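PDB 4WED: ABC transporter, periplasmic solute-binding protein from Rhizobium meliloti, which probably binds a solute such as a peptide or a nickel complex in the periplasm and hands it to an ABC transporter for uptake. Local coordinates for residues A[431-436]-A[473-478]; A[448-453]-A[480-485]; A[420-423]-A[427-430]. All coordinates share one frame; numbering follows the deposited sequence.

Interaction 1: A[431-436]-A[473-478]; sequences GSLVAL and PTIQKV
L433 meets I475 and V478 with its two terminal methyls, and each methyl takes one partner. CD1 lies 3.9 Å from CD1 of I475 and 4.1 Å from its CG1, so the last bond of the isoleucine lies against this methyl; the two side chains cross obliquely. CD2 goes the other way, to CG1 of V478 at 4.0 Å, and here the side chains reach toward each other tip to tip. The fork of the leucine thus addresses two residues three positions apart on helix 471-485, which are also tied by a weak backbone bond from N of V478 to O of I475.

The torsions explain the reach. In L433, CG stands anti to the carbonyl carbon (chi1 -85°), which carries the fork out from helix 430-437 toward its neighbour. I475 leaves its backbone at a slant to the contact, and it is the extended run to CD1, with chi2 at 165°, that brings its end to L433. V478 needs only one short branch.

The helices stand well apart here, with CA of L433 9.0 Å from CA of V478, and the branched ends of L433, I475 and V478 fill the interval. All three residues are buried. L459 of helix 457-465 also packs on V478, while P429 and F430, just ahead of the leucine in the chain, lie on I475, so the contact belongs to the helical layer of one lobe of a family 5 solute-binding fold. S432 of the same helix as L433 is engaged in polar contacts, its OG bonding to OD1 of D428 and to N of Y423. Between L433 and its partners only methyl and methylene groups meet: the contact depends on shape and on exclusion of water, with no directional bond to fix its geometry.

Interaction 2: A[448-453]-A[480-485]; sequences KLVTDP and DWLRDN
V450 and D452 press from an irregular loop onto W481 and L482, a loop-on-helix contact near the end of helix 471-485 in a lobe of the family 5 solute-binding fold. The inner, apolar part lies around V450. Its CG1, placed between the backbone N and the carbonyl carbon (chi1 50°), meets CD2 of the buried L482 at 3.9 Å, while CG2 comes to the edge of the indole, 4.2 Å from CZ3. I488 of strand 488-500 packs on the same valine, so this end of the loop lies against both helix and sheet.

Two residues further on, the contact turns polar and nears the solvent side, where T451 and P453 are exposed. D452 is nonetheless closely set on the indole: its carboxylate comes to the edge near the ring plane, with OD2 3.3 Å from CZ2 of W481, and the carboxylate and ring planes are turned 66° apart. Such an approach sets oxygen against the slightly positive C-H rim and is probably a weak attraction. The indole also touches N455 and L456, further along the same loop. With an alanine in place of W481, CG2 of V450 and the carboxylate of D452 would probably lose the edge they share and a gap would open between loop and helix.

N485 meets one face of the same indole, its ND2 lying 3.1 Å above the ring plane toward the rim. That amide nitrogen also donates to O of W481 at 2.6 Å, from the carbonyl face opposite the one used by the backbone N of N485.

Interaction 3: A[420-423]-A[427-430]; sequences FLTY and YDPF
D428 folds back onto T422 and Y423 in a short-range loop contact at the strand-to-helix connection, where strand 417-421 ends and the chain turns into helix 430-437. The centre of the contact lies about 7 Å from the centre of the chain, in a solute-binding fold of family 5.

The carboxylate of D428 does most of the touching. With CG anti to its own carbonyl carbon (chi1 -87°), OD2 swings over the end of the strand to lie 3.6 Å from CB of T422, the two side chains meeting at a slant. The same oxygen is 3.6 Å from N of Y423, too far for a bond; that amide goes instead to OG of S432. OD1 comes alongside CB of Y423 at 3.9 Å. The carboxylate finds its hydrogen-bond partners beyond these two segments: OD2 accepts from N of G424 and OD1 is hydrogen-bonded to OG of S432, so both oxygens of this buried side chain have partners and the group is held at two points. OG1 of T422, for its part, is bonded to N of T274 and ties the end of the strand to strand 274-279.

The aromatic part is looser. Y423 starts toward the second half of the loop, but its ring leads away to A435, and its CB is what meets the neighbouring tyrosine, 4.2 Å from CD2 of Y427. The ring of Y427 lies beside a bound glycerol, probably carried over from crystallisation, which may mark a pocket here. Beyond D428 the chain passes through a cis peptide bond into P429. At the edge of the Y427 ring, near its plane, O of Y423 sits 4.0 Å from CD2.

Helix 471-485 serves both interaction 1 and interaction 2, taking helix 430-437 on one stretch and the 448-453 loop on the next. Interaction 1 is the buried, wholly apolar member; interaction 2 grades from an apolar inner end to a carboxylate set against the indole edge on the more exposed side; in interaction 3, nearest the chain's centre, a buried carboxylate touches T422 and Y423 by packing alone and takes its hydrogen bonds from S432 and G424. Polar links join them: NZ of K448 reaches O of A435, and OG of S432 reaches N of Y423. L449 also packs on F420, bringing the loop of interaction 2 to the strand of interaction 3.

Interaction 1: A[431-436]-A[473-478]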
loop_
_atom_site.group_PDB
_atom_site.type_symbol
_atom_site.label_atom_id
_atom_site.label_comp_id
_atom_site.label_asym_id
_atom_site.label_seq_id
_atom_site.Cartn_x
_atom_site.Cartn_y
_atom_site.Cartn_z
ATOM N N GLY A 431 9.494 -3.191 -1.735
ATOM C CA GLY A 431 9.029 -4.156 -0.719
ATOM C C GLY A 431 8.523 -5.433 -1.365
ATOM O O GLY A 431 8.914 -6.520 -0.984
ATOM N N SER A 432 7.676 -5.293 -2.380
ATOM C CA SER A 432 7.080 -6.446 -3.046
ATOM C C SER A 432 8.035 -7.128 -3.984
ATOM O O SER A 432 8.074 -8.353 -4.036
ATOM C CB SER A 432 5.839 -6.027 -3.843
ATOM O OG SER A 432 4.828 -5.531 -2.973
ATOM N N LEU A 433 8.787 -6.337 -4.740
ATOM C CA LEU A 433 9.785 -6.886 -5.620
ATOM C C LEU A 433 10.760 -7.771 -4.888
ATOM O O LEU A 433 11.038 -8.889 -5.305
ATOM C CB LEU A 433 10.591 -5.778 -6.283
ATOM C CG LEU A 433 9.951 -5.220 -7.538
ATOM C CD1 LEU A 433 10.894 -4.228 -8.207
ATOM C CD2 LEU A 433 9.570 -6.332 -8.525
ATOM N N VAL A 434 11.313 -7.238 -3.817
ATOM C CA VAL A 434 12.286 -7.960 -3.073
ATOM C C VAL A 434 11.635 -9.158 -2.392
ATOM O O VAL A 434 12.125 -10.285 -2.516
ATOM C CB VAL A 434 12.952 -7.036 -2.038
ATOM C CG1 VAL A 434 13.696 -7.838 -0.981
ATOM C CG2 VAL A 434 13.922 -6.073 -2.744
ATOM N N ALA A 435 10.539 -8.919 -1.667
ATOM C CA ALA A 435 9.949 -9.959 -0.850
ATOM C C ALA A 435 9.351 -11.087 -1.694
ATOM O O ALA A 435 9.419 -12.252 -1.290
ATOM C CB ALA A 435 8.897 -9.383 0.063
ATOM N N LEU A 436 8.794 -10.749 -2.862
ATOM C CA LEU A 436 8.052 -11.721 -3.643
ATOM C C LEU A 436 8.801 -12.215 -4.876
ATOM O O LEU A 436 8.364 -13.165 -5.516
ATOM C CB LEU A 436 6.714 -11.130 -4.102
ATOM C CG LEU A 436 5.750 -10.636 -3.010
ATOM C CD1 LEU A 436 4.480 -10.106 -3.685
ATOM C CD2 LEU A 436 5.380 -11.715 -2.001
ATOM N N PRO A 473 15.324 3.618 -15.137
ATOM C CA PRO A 473 15.720 2.676 -16.166
ATOM C C PRO A 473 16.313 1.398 -15.585
ATOM O O PRO A 473 16.317 0.386 -16.261
ATOM C CB PRO A 473 16.798 3.454 -16.972
ATOM C CG PRO A 473 17.417 4.353 -15.972
ATOM C CD PRO A 473 16.276 4.754 -15.064
ATOM N N THR A 474 16.838 1.422 -14.362
ATOM C CA THR A 474 17.364 0.162 -13.818
ATOM C C THR A 474 16.155 -0.718 -13.473
ATOM O O THR A 474 16.079 -1.889 -13.875
ATOM C CB THR A 474 18.295 0.355 -12.607
ATOM O OG1 THR A 474 19.297 1.320 -12.942
ATOM C CG2 THR A 474 18.981 -0.958 -12.238
ATOM N N ILE A 475 15.191 -0.134 -12.779
ATOM C CA ILE A 475 14.007 -0.896 -12.411
ATOM C C ILE A 475 13.157 -1.256 -13.644
ATOM O O ILE A 475 12.473 -2.272 -13.628
ATOM C CB ILE A 475 13.160 -0.171 -11.364
ATOM C CG1 ILE A 475 12.361 -1.185 -10.557
ATOM C CG2 ILE A 475 12.242 0.846 -12.029
ATOM C CD1 ILE A 475 11.775 -0.621 -9.291
ATOM N N GLN A 476 13.241 -0.457 -14.712
ATOM C CA GLN A 476 12.472 -0.758 -15.910
ATOM C C GLN A 476 12.857 -2.123 -16.469
ATOM O O GLN A 476 12.051 -2.798 -17.081
ATOM C CB GLN A 476 12.662 0.325 -16.973
ATOM C CG GLN A 476 11.776 0.151 -18.202
ATOM C CD GLN A 476 10.301 0.029 -17.863
ATOM O OE1 GLN A 476 9.736 0.917 -17.240
ATOM N NE2 GLN A 476 9.674 -1.091 -18.255
ATOM N N LYS A 477 14.089 -2.534 -16.230
ATOM C CA LYS A 477 14.584 -3.799 -16.738
ATOM C C LYS A 477 13.980 -4.974 -15.984
ATOM O O LYS A 477 13.753 -6.042 -16.565
ATOM C CB LYS A 477 16.104 -3.877 -16.644
ATOM C CG LYS A 477 16.853 -2.743 -17.328
ATOM C CD LYS A 477 18.342 -2.964 -17.177
ATOM C CE LYS A 477 18.826 -4.024 -18.160
ATOM N NZ LYS A 477 20.178 -4.522 -17.803
ATOM N N VAL A 478 13.718 -4.797 -14.694
ATOM C CA VAL A 478 12.969 -5.833 -13.974
ATOM C C VAL A 478 11.611 -6.039 -14.676
ATOM O O VAL A 478 11.251 -7.161 -15.015
ATOM C CB VAL A 478 12.816 -5.511 -12.477
ATOM C CG1 VAL A 478 11.909 -6.539 -11.779
ATOM C CG2 VAL A 478 14.180 -5.487 -11.812
#

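Interaction 2: A[448-453]-A[480-485]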
loop_
_atom_site.group_PDB
_atom_site.type_symbol
_atom_site.label_atom_id
_atom_site.label_comp_id
_atom_site.label_asym_id
_atom_site.label_seq_id
_atom_site.Cartn_x
_atom_site.Cartn_y
_atom_site.Cartn_z
ATOM N N LYS A 448 6.651 -16.924 -2.840
ATOM C CA LYS A 448 7.251 -16.236 -4.014
ATOM C C LYS A 448 6.384 -16.240 -5.266
ATOM O O LYS A 448 5.921 -17.282 -5.741
ATOM C CB LYS A 448 8.578 -16.889 -4.395
ATOM C CG LYS A 448 9.644 -16.835 -3.317
ATOM C CD LYS A 448 10.279 -15.458 -3.342
ATOM C CE LYS A 448 11.047 -15.143 -2.078
ATOM N NZ LYS A 448 11.714 -13.820 -2.249
ATOM N N LEU A 449 6.202 -15.056 -5.814
ATOM C CA LEU A 449 5.632 -14.862 -7.161
ATOM C C LEU A 449 6.460 -15.521 -8.267
ATOM O O LEU A 449 5.946 -16.276 -9.098
ATOM C CB LEU A 449 5.544 -13.364 -7.452
ATOM C CG LEU A 449 4.311 -12.768 -8.113
ATOM C CD1 LEU A 449 3.008 -13.285 -7.552
ATOM C CD2 LEU A 449 4.399 -11.250 -7.959
ATOM N N VAL A 450 7.745 -15.242 -8.264
ATOM C CA VAL A 450 8.603 -15.734 -9.312
ATOM C C VAL A 450 10.054 -15.780 -8.829
ATOM O O VAL A 450 10.537 -14.833 -8.227
ATOM C CB VAL A 450 8.443 -14.841 -10.559
ATOM C CG1 VAL A 450 8.577 -13.369 -10.198
ATOM C CG2 VAL A 450 9.451 -15.225 -11.628
ATOM N N THR A 451 10.735 -16.891 -9.067
ATOM C CA THR A 451 12.127 -17.033 -8.621
ATOM C C THR A 451 13.012 -17.498 -9.756
ATOM O O THR A 451 12.980 -18.670 -10.131
ATOM C CB THR A 451 12.267 -18.023 -7.444
ATOM O OG1 THR A 451 11.535 -19.234 -7.716
ATOM C CG2 THR A 451 11.757 -17.372 -6.159
ATOM N N ASP A 452 13.778 -16.570 -10.318
ATOM C CA ASP A 452 14.807 -16.917 -11.296
ATOM C C ASP A 452 16.141 -16.309 -10.838
ATOM O O ASP A 452 16.452 -15.143 -11.109
ATOM C CB ASP A 452 14.413 -16.450 -12.693
ATOM C CG ASP A 452 15.196 -17.159 -13.796
ATOM O OD1 ASP A 452 16.213 -17.846 -13.539
ATOM O OD2 ASP A 452 14.791 -17.015 -14.956
ATOM N N PRO A 453 16.924 -17.098 -10.104
ATOM C CA PRO A 453 18.241 -16.664 -9.634
ATOM C C PRO A 453 19.169 -16.199 -10.745
ATOM O O PRO A 453 19.859 -15.189 -10.603
ATOM C CB PRO A 453 18.814 -17.931 -8.985
ATOM C CG PRO A 453 17.605 -18.656 -8.508
ATOM C CD PRO A 453 16.569 -18.426 -9.577
ATOM N N ASP A 480 10.571 -5.268 -17.732
ATOM C CA ASP A 480 10.677 -5.816 -19.106
ATOM C C ASP A 480 10.898 -7.305 -19.062
ATOM O O ASP A 480 10.321 -8.064 -19.836
ATOM C CB ASP A 480 11.824 -5.209 -19.896
ATOM C CG ASP A 480 11.745 -3.690 -20.007
ATOM O OD1 ASP A 480 10.653 -3.102 -19.827
ATOM O OD2 ASP A 480 12.807 -3.072 -20.289
ATOM N N TRP A 481 11.745 -7.734 -18.147
ATOM C CA TRP A 481 11.950 -9.160 -17.980
ATOM C C TRP A 481 10.636 -9.893 -17.707
ATOM O O TRP A 481 10.285 -10.900 -18.351
ATOM C CB TRP A 481 12.891 -9.429 -16.815
ATOM C CG TRP A 481 13.378 -10.781 -16.865
ATOM C CD1 TRP A 481 14.398 -11.236 -17.622
ATOM C CD2 TRP A 481 12.821 -11.913 -16.209
ATOM N NE1 TRP A 481 14.539 -12.587 -17.460
ATOM C CE2 TRP A 481 13.586 -13.029 -16.585
ATOM C CE3 TRP A 481 11.747 -12.097 -15.338
ATOM C CZ2 TRP A 481 13.332 -14.316 -16.103
ATOM C CZ3 TRP A 481 11.485 -13.390 -14.859
ATOM C CH2 TRP A 481 12.274 -14.475 -15.249
ATOM N N LEU A 482 9.929 -9.385 -16.722
ATOM C CA LEU A 482 8.715 -10.046 -16.271
ATOM C C LEU A 482 7.690 -10.127 -17.416
ATOM O O LEU A 482 7.067 -11.164 -17.625
ATOM C CB LEU A 482 8.094 -9.290 -15.093
ATOM C CG LEU A 482 8.834 -9.323 -13.767
ATOM C CD1 LEU A 482 8.376 -8.173 -12.880
ATOM C CD2 LEU A 482 8.613 -10.645 -13.043
ATOM N N ARG A 483 7.536 -9.003 -18.100
ATOM C CA ARG A 483 6.623 -8.834 -19.225
ATOM C C ARG A 483 7.027 -9.650 -20.462
ATOM O O ARG A 483 6.206 -10.369 -20.994
ATOM C CB ARG A 483 6.504 -7.349 -19.588
ATOM C CG ARG A 483 5.605 -7.061 -20.781
ATOM C CD ARG A 483 5.276 -5.587 -20.930
ATOM N NE ARG A 483 3.982 -5.393 -21.598
ATOM C CZ ARG A 483 3.771 -5.471 -22.920
ATOM N NH1 ARG A 483 4.762 -5.752 -23.783
ATOM N NH2 ARG A 483 2.545 -5.263 -23.392
ATOM N N ASP A 484 8.275 -9.569 -20.904
ATOM C CA ASP A 484 8.690 -10.358 -22.069
ATOM C C ASP A 484 8.659 -11.842 -21.778
ATOM O O ASP A 484 8.448 -12.614 -22.666
ATOM C CB ASP A 484 10.082 -9.985 -22.541
ATOM C CG ASP A 484 10.214 -8.506 -22.833
ATOM O OD1 ASP A 484 9.184 -7.814 -23.084
ATOM O OD2 ASP A 484 11.351 -8.022 -22.765
ATOM N N ASN A 485 8.862 -12.249 -20.533
ATOM C CA ASN A 485 8.869 -13.669 -20.206
ATOM C C ASN A 485 7.530 -14.167 -19.680
ATOM O O ASN A 485 7.381 -15.358 -19.437
ATOM C CB ASN A 485 9.941 -13.963 -19.180
ATOM C CG ASN A 485 11.310 -13.760 -19.734
ATOM O OD1 ASN A 485 11.788 -14.601 -20.453
ATOM N ND2 ASN A 485 11.938 -12.630 -19.432
#

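Interaction 3: A[420-423]-A[427-430]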
loop_
_atom_site.group_PDB
_atom_site.type_symbol
_atom_site.label_atom_id
_atom_site.label_comp_id
_atom_site.label_asym_id
_atom_site.label_seq_id
_atom_site.Cartn_x
_atom_site.Cartn_y
_atom_site.Cartn_z
ATOM N N PHE A 420 -1.462 -13.647 -5.293
ATOM C CA PHE A 420 -0.742 -12.806 -4.399
ATOM C C PHE A 420 -1.313 -11.429 -4.495
ATOM O O PHE A 420 -1.916 -11.040 -5.503
ATOM C CB PHE A 420 0.710 -12.742 -4.829
ATOM C CG PHE A 420 1.446 -14.013 -4.609
ATOM C CD1 PHE A 420 1.256 -15.086 -5.453
ATOM C CD2 PHE A 420 2.344 -14.137 -3.564
ATOM C CE1 PHE A 420 1.941 -16.271 -5.251
ATOM C CE2 PHE A 420 3.030 -15.330 -3.355
ATOM C CZ PHE A 420 2.826 -16.398 -4.197
ATOM N N LEU A 421 -1.093 -10.689 -3.432
ATOM C CA LEU A 421 -1.425 -9.293 -3.320
ATOM C C LEU A 421 -0.140 -8.601 -3.038
ATOM O O LEU A 421 0.581 -9.062 -2.231
ATOM C CB LEU A 421 -2.362 -9.065 -2.134
ATOM C CG LEU A 421 -3.836 -9.428 -2.356
ATOM C CD1 LEU A 421 -4.517 -9.449 -1.013
ATOM C CD2 LEU A 421 -4.555 -8.464 -3.250
ATOM N N THR A 422 0.146 -7.505 -3.732
ATOM C CA THR A 422 1.279 -6.685 -3.395
ATOM C C THR A 422 1.089 -5.979 -2.051
ATOM O O THR A 422 0.010 -5.897 -1.498
ATOM C CB THR A 422 1.668 -5.658 -4.510
ATOM O OG1 THR A 422 0.596 -4.741 -4.808
ATOM C CG2 THR A 422 2.080 -6.382 -5.772
ATOM N N TYR A 423 2.185 -5.481 -1.526
ATOM C CA TYR A 423 2.196 -4.865 -0.232
ATOM C C TYR A 423 1.488 -3.507 -0.253
ATOM O O TYR A 423 0.863 -3.128 0.767
ATOM C CB TYR A 423 3.641 -4.712 0.257
ATOM C CG TYR A 423 4.342 -6.001 0.662
ATOM C CD1 TYR A 423 3.691 -7.206 0.626
ATOM C CD2 TYR A 423 5.656 -5.990 1.141
ATOM C CE1 TYR A 423 4.322 -8.367 1.019
ATOM C CE2 TYR A 423 6.277 -7.155 1.570
ATOM C CZ TYR A 423 5.595 -8.343 1.490
ATOM O OH TYR A 423 6.134 -9.547 1.867
ATOM N N TYR A 427 5.333 0.961 0.810
ATOM C CA TYR A 427 6.378 -0.029 0.782
ATOM C C TYR A 427 6.848 -0.393 -0.657
ATOM O O TYR A 427 7.815 -1.139 -0.828
ATOM C CB TYR A 427 5.892 -1.292 1.446
ATOM C CG TYR A 427 5.177 -1.109 2.776
ATOM C CD1 TYR A 427 5.867 -0.638 3.909
ATOM C CD2 TYR A 427 3.819 -1.416 2.916
ATOM C CE1 TYR A 427 5.235 -0.431 5.095
ATOM C CE2 TYR A 427 3.188 -1.227 4.143
ATOM C CZ TYR A 427 3.899 -0.725 5.209
ATOM O OH TYR A 427 3.304 -0.582 6.434
ATOM N N ASP A 428 6.168 0.082 -1.677
ATOM C CA ASP A 428 6.383 -0.489 -3.008
ATOM C C ASP A 428 7.036 0.563 -3.862
ATOM O O ASP A 428 6.801 1.735 -3.647
ATOM C CB ASP A 428 5.038 -0.938 -3.668
ATOM C CG ASP A 428 4.642 -2.340 -3.297
ATOM O OD1 ASP A 428 5.508 -3.069 -2.803
ATOM O OD2 ASP A 428 3.452 -2.703 -3.428
ATOM N N PRO A 429 7.790 0.158 -4.882
ATOM C CA PRO A 429 7.782 -1.220 -5.424
ATOM C C PRO A 429 8.784 -2.161 -4.817
ATOM O O PRO A 429 8.659 -3.378 -5.001
ATOM C CB PRO A 429 8.099 -1.004 -6.912
ATOM C CG PRO A 429 8.834 0.294 -6.956
ATOM C CD PRO A 429 8.226 1.148 -5.895
ATOM N N PHE A 430 9.753 -1.625 -4.066
ATOM C CA PHE A 430 10.857 -2.460 -3.618
ATOM C C PHE A 430 10.461 -3.507 -2.605
ATOM O O PHE A 430 11.023 -4.616 -2.636
ATOM C CB PHE A 430 12.038 -1.612 -3.132
ATOM C CG PHE A 430 12.791 -0.942 -4.255
ATOM C CD1 PHE A 430 13.418 -1.704 -5.241
ATOM C CD2 PHE A 430 12.876 0.451 -4.344
ATOM C CE1 PHE A 430 14.121 -1.088 -6.299
ATOM C CE2 PHE A 430 13.581 1.075 -5.376
ATOM C CZ PHE A 430 14.197 0.304 -6.370
#